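Local structure of galactose mutarotase related enzyme (Lactobacillus acidophilus, 3DCD) at residues D2-I5 and I10-V13; A46-P51 and E124-V129; G74-A79 and F109-N114; F81-H86 and I91-K96; P144-P149 and V227-R232. The protein is probably a carbohydrate-binding isomerase of the aldose 1-epimerase family, although its own substrate and activity remain unestablished. One frame throughout, in Å; residues are numbered along the deposited sequence.

Interaction 1 (D2-I5 and I10-V13)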
# COMPACT_ATOMS: atom_id res chain seq x y z
N ASP A 2 12.29 8.69 13.64
CA ASP A 2 11.75 7.33 13.77
C ASP A 2 11.12 7.10 15.15
O ASP A 2 11.61 7.62 16.16
CB ASP A 2 12.84 6.28 13.55
CG ASP A 2 13.34 6.23 12.11
OD1 ASP A 2 12.70 6.80 11.21
OD2 ASP A 2 14.40 5.61 11.89
N TYR A 3 10.06 6.30 15.17
CA TYR A 3 9.33 5.97 16.39
C TYR A 3 9.09 4.47 16.38
O TYR A 3 8.90 3.87 15.32
CB TYR A 3 7.97 6.71 16.42
CG TYR A 3 8.10 8.22 16.50
CD1 TYR A 3 8.24 8.99 15.35
CD2 TYR A 3 8.09 8.88 17.72
CE1 TYR A 3 8.37 10.39 15.41
CE2 TYR A 3 8.21 10.27 17.80
CZ TYR A 3 8.35 11.01 16.64
OH TYR A 3 8.48 12.37 16.72
N THR A 4 9.11 3.88 17.57
CA THR A 4 8.95 2.44 17.75
C THR A 4 7.66 2.10 18.48
O THR A 4 7.30 2.76 19.45
CB THR A 4 10.14 1.90 18.58
OG1 THR A 4 11.33 2.04 17.81
CG2 THR A 4 9.94 0.41 18.94
N ILE A 5 6.97 1.08 17.97
CA ILE A 5 5.91 0.37 18.69
C ILE A 5 6.31 -1.11 18.70
O ILE A 5 6.90 -1.60 17.74
CB ILE A 5 4.46 0.61 18.10
CG1 ILE A 5 4.33 0.11 16.65
CG2 ILE A 5 4.07 2.10 18.21
CD1 ILE A 5 2.89 0.05 16.10
N ILE A 10 6.71 -8.73 17.85
CA ILE A 10 7.25 -7.95 16.73
C ILE A 10 7.62 -6.53 17.19
O ILE A 10 7.04 -6.00 18.14
CB ILE A 10 6.32 -7.94 15.46
CG1 ILE A 10 4.93 -7.36 15.74
CG2 ILE A 10 6.16 -9.36 14.81
CD1 ILE A 10 4.08 -7.19 14.43
N LYS A 11 8.62 -5.95 16.54
CA LYS A 11 9.05 -4.58 16.84
C LYS A 11 9.03 -3.81 15.53
O LYS A 11 9.62 -4.25 14.53
CB LYS A 11 10.45 -4.56 17.46
CG LYS A 11 10.98 -3.17 17.82
CD LYS A 11 12.38 -3.26 18.41
CE LYS A 11 12.82 -1.94 19.04
NZ LYS A 11 14.12 -2.08 19.81
N VAL A 12 8.37 -2.66 15.55
CA VAL A 12 8.08 -1.91 14.34
C VAL A 12 8.64 -0.51 14.50
O VAL A 12 8.41 0.13 15.53
CB VAL A 12 6.55 -1.83 14.07
CG1 VAL A 12 6.27 -1.07 12.75
CG2 VAL A 12 5.92 -3.23 14.02
N VAL A 13 9.36 -0.05 13.48
CA VAL A 13 9.89 1.30 13.47
C VAL A 13 9.22 2.07 12.33
O VAL A 13 9.18 1.58 11.20
CB VAL A 13 11.41 1.32 13.26
CG1 VAL A 13 11.91 2.78 13.21
CG2 VAL A 13 12.13 0.56 14.36
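Lys-11 reaches across to Thr-4 with the carbons of its extended chain: its CE lies 3.7 Å from Thr-4 CG2, the two side chains meeting at a slant while the ammonium runs on past the methyl. One residue along, Val-12 carries the backbone pairing. Its N donates to Ile-5 O at 2.8 Å, almost straight down the C=O bond (177° at the oxygen). The return bond, Ile-5 N to Val-12 O, is 3.0 Å long and lies in the carbonyl plane. The same oxygen also takes a CA-H contact, 3.2 Å from Thr-4 CA. On the other face of the ribbon, the Val-12 and Ile-5 side chains stand alongside each other, Ile-5 CG1 being 3.9 Å from Val-12 CB. A chi1 of 61° places CG1 of Ile-5 between its backbone N and carbonyl carbon. Both residues rest on Leu-117 of strand 109-118. Val-13 spreads its two methyls over the first strand: CG1 sits 3.6 Å from Asp-2 CB, and CG2 lies 3.8 Å from Thr-4 OG1. Its CA points a hydrogen at Tyr-3 O. An alanine at Thr-4 takes away both the methyl and the hydroxyl, which would probably leave the Lys-11 chain freer to turn and Val-13 CG2 with less to pack against. The hairpin 2-6/10-15 thus has two characters: Ile-5 and Val-12 give it an oily side for the larger sheet, whereas Asp-2, Thr-4 and Lys-11 make the side that solvent can reach, with Val-13 among them.

Interaction 2 (A46-P51 and E124-V129)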
# COMPACT_ATOMS: atom_id res chain seq x y z
N ALA A 46 7.77 1.49 2.19
CA ALA A 46 6.36 1.15 2.37
C ALA A 46 5.51 2.44 2.34
O ALA A 46 4.88 2.81 3.37
CB ALA A 46 6.19 0.36 3.72
N PRO A 47 5.50 3.15 1.19
CA PRO A 47 4.86 4.46 1.17
C PRO A 47 3.37 4.41 1.42
O PRO A 47 2.71 3.37 1.21
CB PRO A 47 5.12 4.99 -0.26
CG PRO A 47 5.38 3.79 -1.08
CD PRO A 47 6.09 2.82 -0.13
N VAL A 48 2.87 5.53 1.89
CA VAL A 48 1.44 5.76 2.03
C VAL A 48 1.03 6.53 0.78
O VAL A 48 1.72 7.49 0.37
CB VAL A 48 1.16 6.54 3.34
CG1 VAL A 48 -0.33 7.02 3.41
CG2 VAL A 48 1.52 5.66 4.56
N LEU A 49 -0.07 6.09 0.14
CA LEU A 49 -0.54 6.69 -1.12
C LEU A 49 -1.80 7.53 -0.84
O LEU A 49 -2.81 7.00 -0.41
CB LEU A 49 -0.82 5.60 -2.16
CG LEU A 49 0.09 4.35 -2.16
CD1 LEU A 49 -0.40 3.27 -3.11
CD2 LEU A 49 1.58 4.74 -2.46
N PHE A 50 -1.69 8.83 -1.07
CA PHE A 50 -2.74 9.81 -0.77
C PHE A 50 -2.31 11.18 -1.30
O PHE A 50 -1.14 11.56 -1.13
CB PHE A 50 -2.98 9.90 0.75
CG PHE A 50 -3.93 11.00 1.17
CD1 PHE A 50 -3.45 12.27 1.46
CD2 PHE A 50 -5.30 10.75 1.29
CE1 PHE A 50 -4.32 13.30 1.86
CE2 PHE A 50 -6.16 11.77 1.69
CZ PHE A 50 -5.68 13.04 1.97
N PRO A 51 -3.25 11.95 -1.89
CA PRO A 51 -4.69 11.75 -2.10
C PRO A 51 -5.09 11.12 -3.42
O PRO A 51 -6.26 11.23 -3.82
CB PRO A 51 -5.23 13.17 -2.02
CG PRO A 51 -4.16 13.97 -2.73
CD PRO A 51 -2.84 13.30 -2.33
N GLU A 124 -2.57 -1.09 9.72
CA GLU A 124 -2.29 0.22 9.13
C GLU A 124 -3.64 0.81 8.77
O GLU A 124 -4.29 0.37 7.83
CB GLU A 124 -1.41 0.08 7.89
CG GLU A 124 -1.20 1.40 7.11
CD GLU A 124 -0.11 1.28 6.04
OE1 GLU A 124 0.76 0.39 6.14
OE2 GLU A 124 -0.13 2.09 5.09
N ASN A 125 -4.09 1.79 9.56
CA ASN A 125 -5.47 2.27 9.46
C ASN A 125 -5.48 3.69 8.95
O ASN A 125 -4.73 4.53 9.45
CB ASN A 125 -6.17 2.23 10.82
CG ASN A 125 -6.15 0.85 11.48
OD1 ASN A 125 -5.77 0.71 12.65
ND2 ASN A 125 -6.54 -0.15 10.73
N PHE A 126 -6.36 3.96 7.99
CA PHE A 126 -6.50 5.30 7.43
C PHE A 126 -7.79 5.97 7.92
O PHE A 126 -8.85 5.35 7.97
CB PHE A 126 -6.56 5.22 5.90
CG PHE A 126 -5.35 4.55 5.28
CD1 PHE A 126 -4.05 4.96 5.62
CD2 PHE A 126 -5.52 3.51 4.38
CE1 PHE A 126 -2.93 4.33 5.04
CE2 PHE A 126 -4.41 2.88 3.78
CZ PHE A 126 -3.12 3.30 4.11
N SER A 127 -7.68 7.25 8.25
CA SER A 127 -8.82 8.07 8.55
C SER A 127 -8.65 9.38 7.81
O SER A 127 -7.63 10.05 7.96
CB SER A 127 -8.90 8.31 10.05
OG SER A 127 -9.79 9.38 10.33
N VAL A 128 -9.65 9.73 7.01
CA VAL A 128 -9.66 11.02 6.30
C VAL A 128 -10.91 11.82 6.74
O VAL A 128 -12.02 11.31 6.66
CB VAL A 128 -9.69 10.80 4.77
CG1 VAL A 128 -9.68 12.11 4.01
CG2 VAL A 128 -8.49 9.94 4.32
N VAL A 129 -10.70 13.04 7.22
CA VAL A 129 -11.81 13.94 7.54
C VAL A 129 -11.80 15.11 6.56
O VAL A 129 -10.79 15.80 6.44
CB VAL A 129 -11.71 14.47 9.00
CG1 VAL A 129 -12.87 15.43 9.32
CG2 VAL A 129 -11.70 13.28 9.98
O HOH W 1 1.73 1.70 3.16
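Water 1 lies 2.7 Å from both Pro-47 O and Glu-124 OE2, placed to donate to either. It is the polar link of a contact in which no atom of A46-P51 bonds directly to E124-V129. Glu-124 gets its carboxylate there by staying extended, with CG anti to the backbone N (chi1 173°). On its way to the water the carboxylate passes Val-48, whose CG2 lies 4.0 Å from Glu-124 OE2; the two side chains slide by each other from opposite directions. The other branch of Val-48 serves the next inward-pointing residue of the strand: CG1 is 4.1 Å from Phe-126 CE1, approaching that ring at a slant. One isopropyl group therefore bridges a polar end and an aromatic one. Further along, Phe-50 and Val-128 cross at an angle, with Phe-50 CE2 4.0 Å from Val-128 CG2. The Phe-50 ring is also steadied by its own chain. The peptide bond before Pro-51 is cis, and Pro-51 CB sits over the middle of one ring face, 3.8 Å above its plane. The touching residues are all buried, so the carboxylate and the Pro-47 carbonyl share their water inside the protein. Val-48 and Leu-49 form a weakly bonded edge to strand 136-147, where Leu-49 pairs with Gly-141. Strand 121-130 belongs to the large antiparallel sheet, between strands 109-118 and 282-292. Just past strand 48-49, Phe-50 leans onto the large sheet, stacking with Phe-111 and meeting Phe-109 edge-to-face.

Interaction 3 (G74-A79 and F109-N114); sequences GFARNA and FEFRVN
A short 3-10 turn, residues 76-78, is tucked against one face of the large antiparallel sheet, and Phe-75 and Ala-76 are the residues that touch strand 109-118. Phe-75 and Phe-109 come from opposite directions and meet at their far carbons, CZ of Phe-75 lying 3.7 Å from CZ of Phe-109. That Phe-109 atom stands at the edge of the Phe-75 ring, near its plane, so the rings are not stacked face on face. Phe-75 has its ring turned between the backbone N and carbonyl carbon (chi1 54°), which sends it toward the strand. Next to it, Ala-76 CB approaches the edge of the Phe-111 ring, 4.2 Å from Phe-111 CE2. The turn keeps its shape through its own bonds, Asn-78 N to Phe-75 O and Ala-79 N to Ala-76 O. Leu-95, Val-104 and Tyr-105 also surround Phe-75. On the other face of the strand, Arg-112 NH1 donates to Glu-110 OE1 at 2.9 Å, in the guanidinium plane but from above the carboxylate plane, and NE forms a salt bridge with Glu-84. The strand is thus divided: aromatic carbon meets the loop through apolar contacts, and ion pairing stays on the side turned away.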
# COMPACT_ATOMS: atom_id res chain seq x y z
N GLY A 74 0.34 10.68 -5.16
CA GLY A 74 0.09 11.90 -4.40
C GLY A 74 1.27 12.41 -3.61
O GLY A 74 2.43 12.16 -3.95
N PHE A 75 0.96 13.14 -2.54
CA PHE A 75 2.01 13.84 -1.79
C PHE A 75 2.31 13.27 -0.40
O PHE A 75 3.30 13.68 0.22
CB PHE A 75 1.72 15.35 -1.68
CG PHE A 75 0.35 15.69 -1.12
CD1 PHE A 75 0.04 15.42 0.22
CD2 PHE A 75 -0.63 16.27 -1.93
CE1 PHE A 75 -1.22 15.72 0.74
CE2 PHE A 75 -1.89 16.58 -1.41
CZ PHE A 75 -2.19 16.29 -0.08
N ALA A 76 1.48 12.35 0.11
CA ALA A 76 1.66 11.87 1.50
C ALA A 76 3.08 11.38 1.80
O ALA A 76 3.64 11.66 2.87
CB ALA A 76 0.63 10.77 1.86
N ARG A 77 3.67 10.65 0.86
CA ARG A 77 4.95 9.99 1.12
C ARG A 77 6.13 10.95 1.23
O ARG A 77 7.20 10.57 1.72
CB ARG A 77 5.21 8.91 0.07
CG ARG A 77 5.55 9.40 -1.30
CD ARG A 77 5.60 8.18 -2.21
NE ARG A 77 6.13 8.49 -3.53
CZ ARG A 77 5.45 9.15 -4.46
NH1 ARG A 77 4.22 9.59 -4.19
NH2 ARG A 77 6.00 9.37 -5.64
N ASN A 78 5.93 12.19 0.79
CA ASN A 78 6.94 13.25 0.86
C ASN A 78 6.64 14.27 1.94
O ASN A 78 7.35 15.25 2.09
CB ASN A 78 7.04 13.95 -0.50
CG ASN A 78 7.53 13.03 -1.59
OD1 ASN A 78 8.34 12.16 -1.33
ND2 ASN A 78 7.06 13.23 -2.82
N ALA A 79 5.57 14.03 2.71
CA ALA A 79 5.11 14.98 3.73
C ALA A 79 5.55 14.55 5.11
O ALA A 79 5.67 13.37 5.37
CB ALA A 79 3.58 15.12 3.69
N PHE A 109 -8.24 19.06 4.81
CA PHE A 109 -8.47 17.72 5.34
C PHE A 109 -7.67 17.48 6.61
O PHE A 109 -6.74 18.23 6.92
CB PHE A 109 -8.06 16.66 4.29
CG PHE A 109 -6.60 16.75 3.88
CD1 PHE A 109 -6.23 17.50 2.76
CD2 PHE A 109 -5.61 16.12 4.62
CE1 PHE A 109 -4.88 17.61 2.40
CE2 PHE A 109 -4.27 16.23 4.27
CZ PHE A 109 -3.90 16.97 3.15
N GLU A 110 -8.04 16.42 7.32
CA GLU A 110 -7.19 15.80 8.33
C GLU A 110 -6.99 14.35 7.88
O GLU A 110 -7.96 13.62 7.73
CB GLU A 110 -7.85 15.85 9.71
CG GLU A 110 -8.02 17.25 10.30
CD GLU A 110 -8.67 17.26 11.68
OE1 GLU A 110 -9.17 16.20 12.14
OE2 GLU A 110 -8.68 18.32 12.31
N PHE A 111 -5.74 13.96 7.65
CA PHE A 111 -5.40 12.59 7.24
C PHE A 111 -4.59 11.92 8.34
O PHE A 111 -3.49 12.37 8.65
CB PHE A 111 -4.59 12.60 5.94
CG PHE A 111 -4.18 11.21 5.44
CD1 PHE A 111 -5.05 10.13 5.55
CD2 PHE A 111 -2.93 11.02 4.83
CE1 PHE A 111 -4.67 8.83 5.07
CE2 PHE A 111 -2.55 9.76 4.35
CZ PHE A 111 -3.42 8.66 4.46
N ARG A 112 -5.14 10.84 8.90
CA ARG A 112 -4.48 10.13 9.99
C ARG A 112 -4.10 8.72 9.55
O ARG A 112 -4.91 8.01 8.95
CB ARG A 112 -5.39 10.07 11.22
CG ARG A 112 -5.46 11.37 12.01
CD ARG A 112 -6.50 11.27 13.13
NE ARG A 112 -6.54 12.49 13.92
CZ ARG A 112 -7.27 13.56 13.60
NH1 ARG A 112 -8.03 13.55 12.51
NH2 ARG A 112 -7.24 14.62 14.37
N VAL A 113 -2.85 8.34 9.83
CA VAL A 113 -2.37 6.98 9.63
C VAL A 113 -2.03 6.42 11.01
O VAL A 113 -1.12 6.91 11.70
CB VAL A 113 -1.13 6.91 8.67
CG1 VAL A 113 -0.71 5.46 8.47
CG2 VAL A 113 -1.48 7.53 7.31
N ASN A 114 -2.80 5.42 11.41
CA ASN A 114 -2.62 4.79 12.69
C ASN A 114 -2.04 3.41 12.48
O ASN A 114 -2.52 2.66 11.64
CB ASN A 114 -3.94 4.66 13.44
CG ASN A 114 -3.83 3.76 14.67
OD1 ASN A 114 -3.30 4.15 15.71
ND2 ASN A 114 -4.32 2.55 14.55

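Interaction 4 (F81-H86 and I91-K96); sequences FEVENH and ITFLLK
His-86 and Ile-91 meet in a CH-pi contact: Ile-91 CD1 stands over one face of the imidazole, 3.7 Å from the ring centroid and 18° off its normal. The methyl gets there because Ile-91 CG1 is anti to the backbone N (chi1 -175°). The imidazole itself is fixed by NE2, which bonds to Thr-4 O. The same Ile-91 CD1 fills a dent beside Val-83, lying 3.9 Å from Val-83 CG1. Val-83 turns its other methyl, CG2, to Phe-93, 3.7 Å from CE1; these two side chains run alongside each other. At the far end Phe-81 closes over the second strand. Leu-95 CB sits over one face of the Phe-81 ring, toward the rim, 3.7 Å from the centroid, and Phe-93 CB presses close to Phe-81 CD2 at 3.6 Å. The other side of the ribbon is more polar. Glu-84 lies alongside Thr-92 and rests its carboxylate on Leu-94, with OE2 3.7 Å from Leu-94 CD2, while its OE1 pairs with Arg-112. Water 2 spans Asn-85 ND2 and Thr-92 OG1, and the same hydroxyl also meets the side-chain amide of Asn-114. Glu-82 and Leu-94 exchange two backbone bonds. Beyond them the register slips by one: Glu-84 N donates to Thr-92 O at 2.9 Å, whereas Thr-92 N donates to Asn-85 O at 2.9 Å. Glu-84 and Asn-85 thus both face Thr-92, a classic beta bulge within the antiparallel hairpin 82-87/90-96 that forms one edge of the large sheet.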
# COMPACT_ATOMS: atom_id res chain seq x y z
N PHE A 81 4.48 14.22 8.86
CA PHE A 81 3.29 14.11 9.69
C PHE A 81 3.63 14.48 11.12
O PHE A 81 4.77 14.31 11.55
CB PHE A 81 2.80 12.66 9.71
CG PHE A 81 2.13 12.20 8.44
CD1 PHE A 81 2.83 12.12 7.23
CD2 PHE A 81 0.80 11.79 8.46
CE1 PHE A 81 2.21 11.68 6.07
CE2 PHE A 81 0.16 11.33 7.31
CZ PHE A 81 0.88 11.27 6.10
N GLU A 82 2.63 14.95 11.86
CA GLU A 82 2.72 15.12 13.31
C GLU A 82 2.41 13.81 14.01
O GLU A 82 1.60 13.01 13.52
CB GLU A 82 1.74 16.20 13.80
CG GLU A 82 1.95 17.63 13.21
CD GLU A 82 3.38 18.17 13.38
OE1 GLU A 82 3.86 18.32 14.53
OE2 GLU A 82 4.01 18.49 12.34
N VAL A 83 3.04 13.57 15.15
CA VAL A 83 2.69 12.42 15.99
C VAL A 83 1.61 12.86 16.98
O VAL A 83 1.88 13.58 17.95
CB VAL A 83 3.92 11.79 16.71
CG1 VAL A 83 3.47 10.63 17.63
CG2 VAL A 83 4.94 11.30 15.70
N GLU A 84 0.39 12.41 16.72
CA GLU A 84 -0.76 12.82 17.51
C GLU A 84 -0.90 12.05 18.82
O GLU A 84 -1.33 12.60 19.84
CB GLU A 84 -2.05 12.66 16.69
CG GLU A 84 -3.26 13.26 17.40
CD GLU A 84 -4.52 13.24 16.57
OE1 GLU A 84 -4.86 12.18 16.01
OE2 GLU A 84 -5.18 14.30 16.51
N ASN A 85 -0.55 10.76 18.77
CA ASN A 85 -0.67 9.85 19.91
C ASN A 85 0.39 8.76 19.75
O ASN A 85 0.61 8.30 18.63
CB ASN A 85 -2.08 9.24 19.93
CG ASN A 85 -2.29 8.27 21.09
OD1 ASN A 85 -2.62 8.69 22.21
ND2 ASN A 85 -2.14 6.98 20.82
N HIS A 86 1.05 8.37 20.83
CA HIS A 86 2.06 7.31 20.76
C HIS A 86 2.14 6.57 22.09
O HIS A 86 2.55 7.15 23.08
CB HIS A 86 3.43 7.90 20.38
CG HIS A 86 4.52 6.88 20.22
ND1 HIS A 86 5.85 7.19 20.37
CD2 HIS A 86 4.48 5.56 19.91
CE1 HIS A 86 6.59 6.11 20.17
NE2 HIS A 86 5.78 5.11 19.88
N ILE A 91 0.56 4.02 17.42
CA ILE A 91 1.00 5.39 17.07
C ILE A 91 0.11 5.92 15.96
O ILE A 91 -0.30 5.18 15.07
CB ILE A 91 2.52 5.43 16.70
CG1 ILE A 91 3.01 6.86 16.46
CG2 ILE A 91 2.83 4.51 15.50
CD1 ILE A 91 4.50 7.00 16.59
N THR A 92 -0.23 7.20 16.05
CA THR A 92 -1.09 7.82 15.06
C THR A 92 -0.36 9.04 14.56
O THR A 92 0.04 9.88 15.35
CB THR A 92 -2.47 8.23 15.65
OG1 THR A 92 -3.12 7.06 16.16
CG2 THR A 92 -3.37 8.89 14.59
N PHE A 93 -0.17 9.09 13.24
CA PHE A 93 0.38 10.24 12.54
C PHE A 93 -0.75 11.07 11.91
O PHE A 93 -1.72 10.53 11.36
CB PHE A 93 1.35 9.77 11.44
CG PHE A 93 2.53 8.99 11.97
CD1 PHE A 93 3.68 9.65 12.38
CD2 PHE A 93 2.47 7.60 12.06
CE1 PHE A 93 4.78 8.92 12.88
CE2 PHE A 93 3.54 6.86 12.55
CZ PHE A 93 4.71 7.52 12.96
N LEU A 94 -0.59 12.38 11.98
CA LEU A 94 -1.56 13.29 11.46
C LEU A 94 -0.92 14.26 10.48
O LEU A 94 0.12 14.88 10.76
CB LEU A 94 -2.20 14.07 12.61
CG LEU A 94 -3.11 15.26 12.31
CD1 LEU A 94 -4.34 14.89 11.50
CD2 LEU A 94 -3.51 15.96 13.65
N LEU A 95 -1.57 14.40 9.34
CA LEU A 95 -1.21 15.41 8.34
C LEU A 95 -2.45 16.24 7.99
O LEU A 95 -3.51 15.69 7.67
CB LEU A 95 -0.64 14.75 7.08
CG LEU A 95 -0.34 15.66 5.87
CD1 LEU A 95 0.85 16.61 6.18
CD2 LEU A 95 -0.10 14.84 4.60
N LYS A 96 -2.29 17.56 8.06
CA LYS A 96 -3.32 18.49 7.63
C LYS A 96 -2.87 19.16 6.34
O LYS A 96 -1.68 19.18 6.01
CB LYS A 96 -3.58 19.56 8.69
CG LYS A 96 -4.15 19.02 10.00
CD LYS A 96 -4.26 20.11 11.05
CE LYS A 96 -4.79 19.51 12.33
NZ LYS A 96 -4.93 20.50 13.42
O HOH W 2 -2.09 5.71 18.48

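Interaction 5 (P144-P149 and V227-R232)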
# COMPACT_ATOMS: atom_id res chain seq x y z
N PRO A 144 3.23 -1.56 1.25
CA PRO A 144 4.38 -2.15 1.96
C PRO A 144 5.25 -3.03 1.05
O PRO A 144 4.69 -3.81 0.28
CB PRO A 144 3.71 -3.03 3.03
CG PRO A 144 2.32 -3.28 2.52
CD PRO A 144 1.94 -2.05 1.77
N GLY A 145 6.58 -2.88 1.12
CA GLY A 145 7.49 -3.82 0.45
C GLY A 145 8.02 -4.84 1.44
O GLY A 145 8.54 -4.46 2.49
N PHE A 146 7.88 -6.13 1.10
CA PHE A 146 8.33 -7.25 1.96
C PHE A 146 9.51 -7.97 1.37
O PHE A 146 9.45 -8.39 0.21
CB PHE A 146 7.21 -8.27 2.13
CG PHE A 146 5.93 -7.68 2.64
CD1 PHE A 146 4.80 -7.66 1.84
CD2 PHE A 146 5.88 -7.11 3.92
CE1 PHE A 146 3.60 -7.09 2.32
CE2 PHE A 146 4.70 -6.54 4.40
CZ PHE A 146 3.55 -6.54 3.60
N ASN A 147 10.57 -8.15 2.17
CA ASN A 147 11.72 -8.98 1.78
C ASN A 147 11.32 -10.41 1.45
O ASN A 147 10.43 -10.97 2.08
CB ASN A 147 12.74 -9.08 2.93
CG ASN A 147 13.46 -7.78 3.20
OD1 ASN A 147 13.81 -7.49 4.34
ND2 ASN A 147 13.72 -7.01 2.16
N LEU A 148 11.99 -11.01 0.46
CA LEU A 148 11.97 -12.45 0.28
C LEU A 148 13.30 -12.93 0.84
O LEU A 148 14.35 -12.63 0.27
CB LEU A 148 11.85 -12.82 -1.21
CG LEU A 148 10.79 -12.06 -2.01
CD1 LEU A 148 10.86 -12.45 -3.46
CD2 LEU A 148 9.37 -12.32 -1.47
N PRO A 149 13.27 -13.66 1.97
CA PRO A 149 14.55 -14.09 2.57
C PRO A 149 15.28 -15.12 1.70
O PRO A 149 14.65 -16.03 1.16
CB PRO A 149 14.14 -14.70 3.91
CG PRO A 149 12.68 -14.99 3.78
CD PRO A 149 12.10 -14.10 2.75
N VAL A 227 3.97 -13.95 5.18
CA VAL A 227 3.43 -12.63 5.41
C VAL A 227 2.00 -12.66 4.89
O VAL A 227 1.75 -13.01 3.73
CB VAL A 227 4.26 -11.54 4.72
CG1 VAL A 227 3.51 -10.22 4.74
CG2 VAL A 227 5.63 -11.39 5.41
N ASN A 228 1.06 -12.31 5.75
CA ASN A 228 -0.35 -12.28 5.37
C ASN A 228 -0.92 -10.87 5.40
O ASN A 228 -0.71 -10.15 6.38
CB ASN A 228 -1.13 -13.20 6.29
CG ASN A 228 -2.35 -13.74 5.62
OD1 ASN A 228 -3.33 -13.03 5.39
ND2 ASN A 228 -2.29 -15.02 5.28
N VAL A 229 -1.57 -10.45 4.31
CA VAL A 229 -2.16 -9.12 4.25
C VAL A 229 -3.67 -9.25 4.10
O VAL A 229 -4.17 -9.77 3.10
CB VAL A 229 -1.59 -8.28 3.06
CG1 VAL A 229 -2.20 -6.90 3.04
CG2 VAL A 229 -0.05 -8.14 3.19
N TRP A 230 -4.39 -8.78 5.12
CA TRP A 230 -5.85 -8.78 5.10
C TRP A 230 -6.27 -7.40 4.59
O TRP A 230 -5.97 -6.37 5.22
CB TRP A 230 -6.39 -9.02 6.51
CG TRP A 230 -5.82 -10.27 7.16
CD1 TRP A 230 -4.51 -10.49 7.55
CD2 TRP A 230 -6.54 -11.46 7.50
NE1 TRP A 230 -4.38 -11.74 8.09
CE2 TRP A 230 -5.60 -12.36 8.08
CE3 TRP A 230 -7.87 -11.86 7.37
CZ2 TRP A 230 -5.97 -13.63 8.53
CZ3 TRP A 230 -8.24 -13.13 7.82
CH2 TRP A 230 -7.29 -14.00 8.40
N THR A 231 -6.96 -7.37 3.45
CA THR A 231 -7.22 -6.10 2.75
C THR A 231 -8.56 -5.49 3.11
O THR A 231 -8.96 -4.47 2.54
CB THR A 231 -7.15 -6.28 1.22
OG1 THR A 231 -8.07 -7.31 0.85
CG2 THR A 231 -5.71 -6.69 0.77
N ARG A 232 -9.26 -6.12 4.06
CA ARG A 232 -10.56 -5.65 4.53
C ARG A 232 -11.45 -5.31 3.31
O ARG A 232 -11.63 -6.16 2.43
CB ARG A 232 -10.37 -4.46 5.48
CG ARG A 232 -9.47 -4.81 6.69
CD ARG A 232 -9.47 -3.69 7.74
NE ARG A 232 -8.31 -3.77 8.63
CZ ARG A 232 -7.83 -2.73 9.31
NH1 ARG A 232 -8.40 -1.54 9.21
NH2 ARG A 232 -6.78 -2.88 10.09
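Val-227 CG1 makes a CH-pi contact with the Phe-146 ring, over its centre, 3.7 Å from the centroid and 5° off the ring normal. All six ring carbons are therefore at nearly equal range, the CZ of Phe-146 being 3.9 Å from Val-227 CG1. Val-227 offers this methyl because CG1 is anti to the backbone N (chi1 168°). On the opposite face the ring meets its own chain, where Pro-144 O lies 4.0 Å above the Phe-146 ring plane, displaced toward the rim. Ordinary apolar packing adds a second valine. Val-229 CG2 approaches at a slant, 3.9 Å from Phe-146 CE1, and 4.0 Å from the CZ of the same ring. This is how a beta sandwich closes, as in the mutarotase family: Phe-146 projects from strand 136-147 of one antiparallel sheet, and Val-227 and Val-229, two residues apart on strand 226-232, project from the other. The backbones stay well separated, with Phe-146 CA 8.1 Å from Val-227 CA, and no hydrogen bond crosses between them. Replacing Phe-146 with an alanine would probably open a gap between the sheets, leaving Val-227 CG1 without its aromatic surface and Val-229 less closely packed. The backbone of P144-P149 bonds elsewhere: Phe-146 to Val-250 of the neighbouring strand 249-256, Gly-145 to Trp-35 and His-45 in loops. Leu-218, Met-289, Tyr-291 and Ile-252 pack round the same phenyl ring.

Interactions 2, 3 and 5 are buried packing, without direct hydrogen bonds between their segments, although a water bridges interaction 2. Interactions 1 and 4 are hairpins nearer the surface, zipped by backbone bonds and only partly buried. Those two touch: Tyr-3 and Ile-5 pack on Ile-91, so the small sheet packs over the large one near its 82-87 edge. Interactions 2, 3 and 4 follow one another across that sheet, joined by probable backbone hydrogen bonds from Phe-111 N to Leu-95 O and from Arg-112 N to Ser-127 O. Interaction 5 joins the same two sheets as interaction 2, their centres about 17 Å apart.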